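Local coordinates for activated BY transcription factor SSRB (Salmonella enterica, PDB 2WNW), which belongs to glycosyl hydrolase family 30, in which a TIM barrel is joined to a beta-sandwich domain, and is also known as SrfJ, at residues N320-C325 with L393-F398; Y376-A381 with D402-L407; R382-S387 with G397-D402. One frame throughout, in Å; residues are numbered along the deposited sequence.

Followed from the N terminus, the chain first meets these contacts at the end of helix 305-322, where contact 1 opens a long loop that closes on strand 393-399 and ties the TIM barrel's last helix before strand 327-330 to the beta sandwich. Contact 2 begins inside that loop, at 376-381 after helix 365-374, and ends beyond it at 402-407, so contacts 1 and 2 cross. Contact 3, the hairpin of 382-387 with 397-402, is nested within the loop of contact 2 and ends on the same strand as contact 1, sharing Gly397 and Phe398 with it. Strands 382-388, 393-399 and 405-411 are successive neighbours in one sheet.

Contact 1. Residues N320-C325 with L393-F398; sequences NFKSGC and LEEVGF
The last turn of helix 305-322 comes down on strand 393-399, with the CA atoms of Lys322 and Val396 5.9 Å apart, and the helix ends in a Schellman motif at Gly324, whose positive phi of 118° turns the chain away. The contact is a helix-on-sheet junction between the two parts of a family 30 glycosyl hydrolase, the TIM barrel supplying the helix and the beta sandwich the strand. Two neighbouring helix residues carry it, one by an aromatic ring and the other by a long chain with a charged tip. Phe321 and Phe398 form a T-shaped pair: the ring centroids are 5.5 Å apart, the planes stand at 72°, and the CZ edge of Phe398 points at one face of Phe321. CZ of Phe398 comes 3.9 Å from CG of Phe321, so the edge meets the root of the ring and not its far tip. Beside this pair, the CG2 branch of Val396, anti to the backbone N, touches both CB of Phe321 and CG of Lys322. The Lys322 chain, bent at chi2 and chi3, slides past Val396 in the opposite direction, its CG 3.6 Å from CB of Val396, and carries its ammonium to Glu395. Glu395 starts out on the far side of the strand, but chi1 of 59° and a bend at chi2 bring its carboxylate round to the lysine. OE1 is held by Ser386, while Ser276 of the second subunit also bonds NZ of Lys322, so the charged pair sits where the sandwich, the helix end and the partner subunit meet. The salt bridge spans 3.2 Å from Lys322 NZ to Glu395 OE2, which is approached from above the carboxylate plane.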
loop_
_atom_site.group_PDB
_atom_site.type_symbol
_atom_site.label_atom_id
_atom_site.label_comp_id
_atom_site.label_asym_id
_atom_site.label_seq_id
_atom_site.Cartn_x
_atom_site.Cartn_y
_atom_site.Cartn_z
ATOM N N ASN A 320 -3.767 -0.233 -8.309
ATOM C CA ASN A 320 -4.841 -1.217 -8.370
ATOM C C ASN A 320 -4.290 -2.636 -8.342
ATOM O O ASN A 320 -4.702 -3.453 -7.523
ATOM C CB ASN A 320 -5.677 -1.024 -9.644
ATOM C CG ASN A 320 -6.573 0.197 -9.578
ATOM O OD1 ASN A 320 -7.204 0.575 -10.566
ATOM N ND2 ASN A 320 -6.641 0.815 -8.412
ATOM N N PHE A 321 -3.349 -2.931 -9.231
ATOM C CA PHE A 321 -2.791 -4.276 -9.280
ATOM C C PHE A 321 -2.010 -4.660 -8.027
ATOM O O PHE A 321 -2.058 -5.812 -7.598
ATOM C CB PHE A 321 -1.958 -4.444 -10.552
ATOM C CG PHE A 321 -2.798 -4.557 -11.796
ATOM C CD1 PHE A 321 -3.666 -5.634 -11.966
ATOM C CD2 PHE A 321 -2.756 -3.574 -12.779
ATOM C CE1 PHE A 321 -4.478 -5.733 -13.095
ATOM C CE2 PHE A 321 -3.565 -3.662 -13.914
ATOM C CZ PHE A 321 -4.428 -4.743 -14.072
ATOM N N LYS A 322 -1.305 -3.709 -7.423
ATOM C CA LYS A 322 -0.572 -4.018 -6.199
ATOM C C LYS A 322 -1.571 -4.313 -5.085
ATOM O O LYS A 322 -1.262 -5.031 -4.135
ATOM C CB LYS A 322 0.308 -2.841 -5.769
ATOM C CG LYS A 322 1.538 -2.636 -6.627
ATOM C CD LYS A 322 2.810 -2.707 -5.789
ATOM C CE LYS A 322 2.994 -4.065 -5.147
ATOM N NZ LYS A 322 4.227 -4.131 -4.297
ATOM N N SER A 323 -2.775 -3.763 -5.215
ATOM C CA SER A 323 -3.807 -3.933 -4.196
ATOM C C SER A 323 -4.803 -5.079 -4.379
ATOM O O SER A 323 -5.687 -5.251 -3.544
ATOM C CB SER A 323 -4.569 -2.618 -4.033
ATOM O OG SER A 323 -3.660 -1.576 -3.725
ATOM N N GLY A 324 -4.681 -5.844 -5.461
ATOM C CA GLY A 324 -5.580 -6.974 -5.656
ATOM C C GLY A 324 -6.495 -6.965 -6.871
ATOM O O GLY A 324 -7.351 -7.843 -7.000
ATOM N N CYS A 325 -6.309 -5.991 -7.761
ATOM C CA CYS A 325 -7.125 -5.843 -8.971
ATOM C C CYS A 325 -7.007 -7.037 -9.920
ATOM O O CYS A 325 -5.915 -7.555 -10.141
ATOM C CB CYS A 325 -6.719 -4.560 -9.706
ATOM S SG CYS A 325 -7.661 -4.214 -11.202
ATOM N N LEU A 393 8.933 5.581 -6.406
ATOM C CA LEU A 393 9.265 4.664 -7.489
ATOM C C LEU A 393 8.157 3.618 -7.410
ATOM O O LEU A 393 8.258 2.631 -6.680
ATOM C CB LEU A 393 10.640 4.020 -7.271
ATOM C CG LEU A 393 11.819 4.883 -7.730
ATOM C CD1 LEU A 393 13.133 4.254 -7.293
ATOM C CD2 LEU A 393 11.768 5.032 -9.248
ATOM N N GLU A 394 7.075 3.875 -8.139
ATOM C CA GLU A 394 5.920 2.990 -8.161
ATOM C C GLU A 394 6.241 1.748 -8.971
ATOM O O GLU A 394 6.850 1.832 -10.035
ATOM C CB GLU A 394 4.716 3.725 -8.760
ATOM C CG GLU A 394 4.299 4.955 -7.951
ATOM C CD GLU A 394 3.069 5.645 -8.517
ATOM O OE1 GLU A 394 2.237 4.961 -9.146
ATOM O OE2 GLU A 394 2.926 6.864 -8.328
ATOM N N GLU A 395 5.827 0.592 -8.470
ATOM C CA GLU A 395 6.123 -0.649 -9.164
ATOM C C GLU A 395 5.166 -1.785 -8.852
ATOM O O GLU A 395 4.583 -1.848 -7.771
ATOM C CB GLU A 395 7.547 -1.091 -8.815
ATOM C CG GLU A 395 7.804 -1.310 -7.310
ATOM C CD GLU A 395 7.216 -2.611 -6.783
ATOM O OE1 GLU A 395 7.173 -3.592 -7.554
ATOM O OE2 GLU A 395 6.816 -2.667 -5.596
ATOM N N VAL A 396 5.009 -2.682 -9.820
ATOM C CA VAL A 396 4.170 -3.864 -9.650
ATOM C C VAL A 396 4.673 -4.913 -10.634
ATOM O O VAL A 396 5.012 -4.592 -11.772
ATOM C CB VAL A 396 2.669 -3.566 -9.896
ATOM C CG1 VAL A 396 2.431 -3.136 -11.335
ATOM C CG2 VAL A 396 1.835 -4.799 -9.547
ATOM N N GLY A 397 4.748 -6.160 -10.184
ATOM C CA GLY A 397 5.232 -7.222 -11.048
ATOM C C GLY A 397 4.231 -8.339 -11.238
ATOM O O GLY A 397 3.321 -8.515 -10.431
ATOM N N PHE A 398 4.414 -9.097 -12.315
ATOM C CA PHE A 398 3.534 -10.208 -12.653
ATOM C C PHE A 398 4.367 -11.395 -13.120
ATOM O O PHE A 398 5.532 -11.245 -13.482
ATOM C CB PHE A 398 2.618 -9.840 -13.824
ATOM C CG PHE A 398 1.855 -8.559 -13.647
ATOM C CD1 PHE A 398 0.520 -8.583 -13.262
ATOM C CD2 PHE A 398 2.449 -7.332 -13.932
ATOM C CE1 PHE A 398 -0.221 -7.402 -13.172
ATOM C CE2 PHE A 398 1.722 -6.147 -13.844
ATOM C CZ PHE A 398 0.382 -6.183 -13.466
#

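Contact 2. Residues Y376-A381 with D402-L407; sequences YVRPGA and DGERVL. With PO4 (phosphate ion), chain C.
Charged groups, water and a small apolar patch together fasten the loop between helix 365-374 and strand 382-388 to the start of strand 405-411 in the beta sandwich. The loop contains a type II beta turn from Arg378 to Ala381, and on the other segment Asp402 forms an Asx turn, its OD1 accepting from the backbone N of Glu404 at 3.0 Å. The ionic part is a network of Arg378, Asp402 and Glu404. NH1 of Arg378 is almost equally close to both oxygens of Asp402, 2.9 Å from OD1, which sits at the guanidinium edge with its carboxylate plane turned 82° from it. Glu404, extended beyond CG, instead puts OE2 over a guanidinium face, 3.5 Å from NH1 of Arg378; no N-H points at it, so charge alone draws them together. OD2 of Asp402 also has a salt bridge to Arg443, and two nearby cations would probably favour the ionised form of this aspartate. Water reinforces the link: one molecule donates both to Tyr376 O and to Glu404 OE2, and a second accepts from Asp402 N and, weakly, from NH1 of Arg378. Asn400 also bonds to the loop, at Tyr376 O and Arg378 N. The apolar part is centred on Val406, whose CG1, anti to the backbone N, meets CG2 of Val377 at 3.9 Å and CB of Tyr376 at 4.2 Å. On the other side of the strand Arg405 grips a phosphate ion, probably from the crystallisation liquor, with NE 3.0 Å from O1 and NH2 2.7 Å from O4.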
loop_
_atom_site.group_PDB
_atom_site.type_symbol
_atom_site.label_atom_id
_atom_site.label_comp_id
_atom_site.label_asym_id
_atom_site.label_seq_id
_atom_site.Cartn_x
_atom_site.Cartn_y
_atom_site.Cartn_z
ATOM N N TYR A 376 2.805 -6.742 -22.571
ATOM C CA TYR A 376 3.616 -7.813 -21.998
ATOM C C TYR A 376 2.965 -8.764 -21.005
ATOM O O TYR A 376 3.450 -9.880 -20.819
ATOM C CB TYR A 376 4.855 -7.183 -21.356
ATOM C CG TYR A 376 5.448 -6.099 -22.223
ATOM C CD1 TYR A 376 6.114 -6.412 -23.408
ATOM C CD2 TYR A 376 5.257 -4.754 -21.912
ATOM C CE1 TYR A 376 6.566 -5.413 -24.265
ATOM C CE2 TYR A 376 5.701 -3.750 -22.759
ATOM C CZ TYR A 376 6.349 -4.084 -23.936
ATOM O OH TYR A 376 6.738 -3.089 -24.800
ATOM N N VAL A 377 1.885 -8.334 -20.359
ATOM C CA VAL A 377 1.204 -9.180 -19.382
ATOM C C VAL A 377 0.026 -9.886 -20.051
ATOM O O VAL A 377 -0.811 -9.246 -20.689
ATOM C CB VAL A 377 0.708 -8.338 -18.178
ATOM C CG1 VAL A 377 0.088 -9.241 -17.126
ATOM C CG2 VAL A 377 1.877 -7.553 -17.581
ATOM N N ARG A 378 -0.035 -11.206 -19.901
ATOM C CA ARG A 378 -1.089 -12.001 -20.527
ATOM C C ARG A 378 -2.185 -12.452 -19.570
ATOM O O ARG A 378 -1.977 -12.537 -18.360
ATOM C CB ARG A 378 -0.481 -13.246 -21.181
ATOM C CG ARG A 378 0.629 -12.970 -22.185
ATOM C CD ARG A 378 1.761 -13.961 -21.961
ATOM N NE ARG A 378 2.808 -13.893 -22.976
ATOM C CZ ARG A 378 4.011 -14.445 -22.838
ATOM N NH1 ARG A 378 4.321 -15.098 -21.725
ATOM N NH2 ARG A 378 4.903 -14.359 -23.817
ATOM N N PRO A 379 -3.379 -12.756 -20.111
ATOM C CA PRO A 379 -4.496 -13.209 -19.279
ATOM C C PRO A 379 -4.054 -14.441 -18.496
ATOM O O PRO A 379 -3.337 -15.287 -19.029
ATOM C CB PRO A 379 -5.572 -13.543 -20.308
ATOM C CG PRO A 379 -5.303 -12.563 -21.400
ATOM C CD PRO A 379 -3.794 -12.627 -21.519
ATOM N N GLY A 380 -4.465 -14.533 -17.235
ATOM C CA GLY A 380 -4.086 -15.676 -16.420
ATOM C C GLY A 380 -2.834 -15.459 -15.586
ATOM O O GLY A 380 -2.548 -16.231 -14.669
ATOM N N ALA A 381 -2.075 -14.417 -15.905
ATOM C CA ALA A 381 -0.866 -14.112 -15.153
ATOM C C ALA A 381 -1.248 -13.759 -13.720
ATOM O O ALA A 381 -2.390 -13.383 -13.444
ATOM C CB ALA A 381 -0.128 -12.933 -15.798
ATOM N N ASP A 402 3.328 -18.743 -18.589
ATOM C CA ASP A 402 4.497 -19.499 -19.033
ATOM C C ASP A 402 5.739 -19.277 -18.170
ATOM O O ASP A 402 6.823 -19.763 -18.491
ATOM C CB ASP A 402 4.805 -19.184 -20.501
ATOM C CG ASP A 402 5.443 -17.824 -20.695
ATOM O OD1 ASP A 402 5.404 -16.989 -19.765
ATOM O OD2 ASP A 402 5.978 -17.589 -21.798
ATOM N N GLY A 403 5.573 -18.543 -17.072
ATOM C CA GLY A 403 6.683 -18.302 -16.165
ATOM C C GLY A 403 7.476 -17.028 -16.368
ATOM O O GLY A 403 8.354 -16.715 -15.566
ATOM N N GLU A 404 7.181 -16.285 -17.428
ATOM C CA GLU A 404 7.907 -15.048 -17.694
ATOM C C GLU A 404 7.628 -13.998 -16.624
ATOM O O GLU A 404 6.469 -13.729 -16.304
ATOM C CB GLU A 404 7.513 -14.476 -19.059
ATOM C CG GLU A 404 8.401 -13.319 -19.514
ATOM C CD GLU A 404 7.903 -12.659 -20.788
ATOM O OE1 GLU A 404 8.739 -12.149 -21.562
ATOM O OE2 GLU A 404 6.675 -12.640 -21.012
ATOM N N ARG A 405 8.688 -13.415 -16.070
ATOM C CA ARG A 405 8.544 -12.375 -15.058
ATOM C C ARG A 405 8.404 -11.023 -15.762
ATOM O O ARG A 405 9.084 -10.757 -16.751
ATOM C CB ARG A 405 9.762 -12.342 -14.123
ATOM C CG ARG A 405 9.864 -13.504 -13.123
ATOM C CD ARG A 405 10.611 -14.714 -13.693
ATOM N NE ARG A 405 10.918 -15.693 -12.655
ATOM C CZ ARG A 405 10.052 -16.578 -12.174
ATOM N NH1 ARG A 405 8.813 -16.621 -12.646
ATOM N NH2 ARG A 405 10.419 -17.402 -11.201
ATOM N N VAL A 406 7.513 -10.176 -15.254
ATOM C CA VAL A 406 7.290 -8.853 -15.838
ATOM C C VAL A 406 7.208 -7.826 -14.712
ATOM O O VAL A 406 6.402 -7.974 -13.800
ATOM C CB VAL A 406 5.958 -8.802 -16.630
ATOM C CG1 VAL A 406 5.802 -7.444 -17.287
ATOM C CG2 VAL A 406 5.919 -9.902 -17.676
ATOM N N LEU A 407 8.041 -6.791 -14.773
ATOM C CA LEU A 407 8.027 -5.757 -13.742
ATOM C C LEU A 407 7.837 -4.375 -14.353
ATOM O O LEU A 407 8.580 -3.979 -15.249
ATOM C CB LEU A 407 9.335 -5.769 -12.939
ATOM C CG LEU A 407 9.390 -4.732 -11.812
ATOM C CD1 LEU A 407 8.446 -5.157 -10.701
ATOM C CD2 LEU A 407 10.810 -4.604 -11.263
HETATM P P PO4 C . 13.720 -16.546 -9.918
HETATM O O1 PO4 C . 13.352 -15.583 -10.988
HETATM O O2 PO4 C . 15.145 -16.934 -10.076
HETATM O O3 PO4 C . 13.523 -15.914 -8.587
HETATM O O4 PO4 C . 12.860 -17.755 -10.020
HETATM O O HOH W 1 5.720 -10.539 -22.420
HETATM O O HOH W 2 2.170 -16.981 -20.908
#

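Contact 3. Residues R382-S387 with G397-D402; sequences RVMLSS and GFVNPD
Strands 382-387 and 397-399 run antiparallel with a marked twist, 126° between their directions and 4.2 Å between their axes at closest approach. Arg382 and Val399 are a hydrogen-bonded pair: Val399 N reaches Arg382 O at 2.8 Å, nearly along the C=O axis, and Arg382 N returns a bond to Val399 O. The next residues, Val383 and Phe398, form a non-hydrogen-bonded pair with CA atoms only 4.1 Å apart, where the CA of Phe398 also makes a C-H...O contact to Arg382 O. Met384 N then bonds to Gly397 O at 2.9 Å, the donor lying above the carbonyl plane. This ladder is the pairing of a beta hairpin, strands 382-388 and 393-399, within the sandwich sheet. On the face bearing Val383 and Phe398, CG2 of Val383, anti to its own carbonyl carbon, approaches the Phe398 ring obliquely, 3.7 Å from CE1. On the other face, Met384 takes the crowded first torsion (chi1 71°), bends at chi3, runs its CG past the carbonyl group of Gly397 and brings its CE methyl to Phe398 O, 3.2 Å away, over the place where a side chain of Gly397 would stand, while its CB meets CG2 of Val399 at 4.0 Å. Gly397 N and Met384 O, too far apart to bond directly, are bridged by a water that accepts from the first and donates to the second and to OG of Ser386, a hydroxyl that also bonds Glu395.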
loop_
_atom_site.group_PDB
_atom_site.type_symbol
_atom_site.label_atom_id
_atom_site.label_comp_id
_atom_site.label_asym_id
_atom_site.label_seq_id
_atom_site.Cartn_x
_atom_site.Cartn_y
_atom_site.Cartn_z
ATOM N N ARG A 382 -0.300 -13.895 -12.802
ATOM C CA ARG A 382 -0.555 -13.542 -11.414
ATOM C C ARG A 382 0.398 -12.441 -10.984
ATOM O O ARG A 382 1.539 -12.376 -11.440
ATOM C CB ARG A 382 -0.386 -14.754 -10.489
ATOM C CG ARG A 382 -1.558 -15.727 -10.529
ATOM C CD ARG A 382 -1.409 -16.831 -9.495
ATOM N NE ARG A 382 -2.528 -17.772 -9.533
ATOM C CZ ARG A 382 -3.684 -17.603 -8.895
ATOM N NH1 ARG A 382 -3.892 -16.524 -8.149
ATOM N NH2 ARG A 382 -4.638 -18.517 -9.011
ATOM N N VAL A 383 -0.085 -11.553 -10.125
ATOM C CA VAL A 383 0.756 -10.487 -9.614
ATOM C C VAL A 383 1.734 -11.172 -8.665
ATOM O O VAL A 383 1.368 -12.130 -7.986
ATOM C CB VAL A 383 -0.074 -9.448 -8.829
ATOM C CG1 VAL A 383 0.847 -8.541 -8.015
ATOM C CG2 VAL A 383 -0.912 -8.621 -9.795
ATOM N N MET A 384 2.976 -10.709 -8.633
ATOM C CA MET A 384 3.959 -11.305 -7.737
ATOM C C MET A 384 4.259 -10.339 -6.600
ATOM O O MET A 384 4.027 -9.134 -6.718
ATOM C CB MET A 384 5.262 -11.618 -8.481
ATOM C CG MET A 384 6.066 -10.386 -8.878
ATOM S SD MET A 384 7.736 -10.814 -9.447
ATOM C CE MET A 384 7.609 -10.469 -11.189
ATOM N N LEU A 385 4.763 -10.870 -5.495
ATOM C CA LEU A 385 5.117 -10.035 -4.360
ATOM C C LEU A 385 6.367 -9.243 -4.727
ATOM O O LEU A 385 7.304 -9.784 -5.314
ATOM C CB LEU A 385 5.413 -10.901 -3.132
ATOM C CG LEU A 385 5.997 -10.169 -1.921
ATOM C CD1 LEU A 385 4.945 -9.222 -1.347
ATOM C CD2 LEU A 385 6.441 -11.180 -0.865
ATOM N N SER A 386 6.375 -7.958 -4.397
ATOM C CA SER A 386 7.535 -7.113 -4.655
ATOM C C SER A 386 7.450 -5.921 -3.710
ATOM O O SER A 386 6.379 -5.628 -3.174
ATOM C CB SER A 386 7.558 -6.633 -6.112
ATOM O OG SER A 386 6.479 -5.761 -6.400
ATOM N N SER A 387 8.577 -5.257 -3.479
ATOM C CA SER A 387 8.598 -4.093 -2.601
ATOM C C SER A 387 9.614 -3.073 -3.095
ATOM O O SER A 387 10.633 -3.428 -3.696
ATOM C CB SER A 387 8.917 -4.500 -1.153
ATOM O OG SER A 387 10.234 -5.009 -1.013
ATOM N N GLY A 397 4.748 -6.160 -10.184
ATOM C CA GLY A 397 5.232 -7.222 -11.048
ATOM C C GLY A 397 4.231 -8.339 -11.238
ATOM O O GLY A 397 3.321 -8.515 -10.431
ATOM N N PHE A 398 4.414 -9.097 -12.315
ATOM C CA PHE A 398 3.534 -10.208 -12.653
ATOM C C PHE A 398 4.367 -11.395 -13.120
ATOM O O PHE A 398 5.532 -11.245 -13.482
ATOM C CB PHE A 398 2.618 -9.840 -13.824
ATOM C CG PHE A 398 1.855 -8.559 -13.647
ATOM C CD1 PHE A 398 0.520 -8.583 -13.262
ATOM C CD2 PHE A 398 2.449 -7.332 -13.932
ATOM C CE1 PHE A 398 -0.221 -7.402 -13.172
ATOM C CE2 PHE A 398 1.722 -6.147 -13.844
ATOM C CZ PHE A 398 0.382 -6.183 -13.466
ATOM N N VAL A 399 3.753 -12.570 -13.110
ATOM C CA VAL A 399 4.392 -13.770 -13.616
ATOM C C VAL A 399 3.375 -14.338 -14.593
ATOM O O VAL A 399 2.284 -14.752 -14.191
ATOM C CB VAL A 399 4.670 -14.820 -12.521
ATOM C CG1 VAL A 399 5.307 -16.055 -13.159
ATOM C CG2 VAL A 399 5.605 -14.249 -11.464
ATOM N N ASN A 400 3.711 -14.327 -15.878
ATOM C CA ASN A 400 2.803 -14.852 -16.887
ATOM C C ASN A 400 2.642 -16.356 -16.732
ATOM O O ASN A 400 3.452 -17.015 -16.077
ATOM C CB ASN A 400 3.298 -14.518 -18.295
ATOM C CG ASN A 400 3.029 -13.074 -18.676
ATOM O OD1 ASN A 400 1.977 -12.528 -18.346
ATOM N ND2 ASN A 400 3.969 -12.454 -19.382
ATOM N N PRO A 401 1.581 -16.918 -17.327
ATOM C CA PRO A 401 1.335 -18.356 -17.238
ATOM C C PRO A 401 2.541 -19.209 -17.623
ATOM O O PRO A 401 2.762 -20.266 -17.039
ATOM C CB PRO A 401 0.153 -18.554 -18.178
ATOM C CG PRO A 401 -0.618 -17.285 -17.992
ATOM C CD PRO A 401 0.481 -16.244 -18.041
ATOM N N ASP A 402 3.328 -18.743 -18.589
ATOM C CA ASP A 402 4.497 -19.499 -19.033
ATOM C C ASP A 402 5.739 -19.277 -18.170
ATOM O O ASP A 402 6.823 -19.763 -18.491
ATOM C CB ASP A 402 4.805 -19.184 -20.501
ATOM C CG ASP A 402 5.443 -17.824 -20.695
ATOM O OD1 ASP A 402 5.404 -16.989 -19.765
ATOM O OD2 ASP A 402 5.978 -17.589 -21.798
HETATM O O HOH W 3 4.119 -6.584 -7.385
#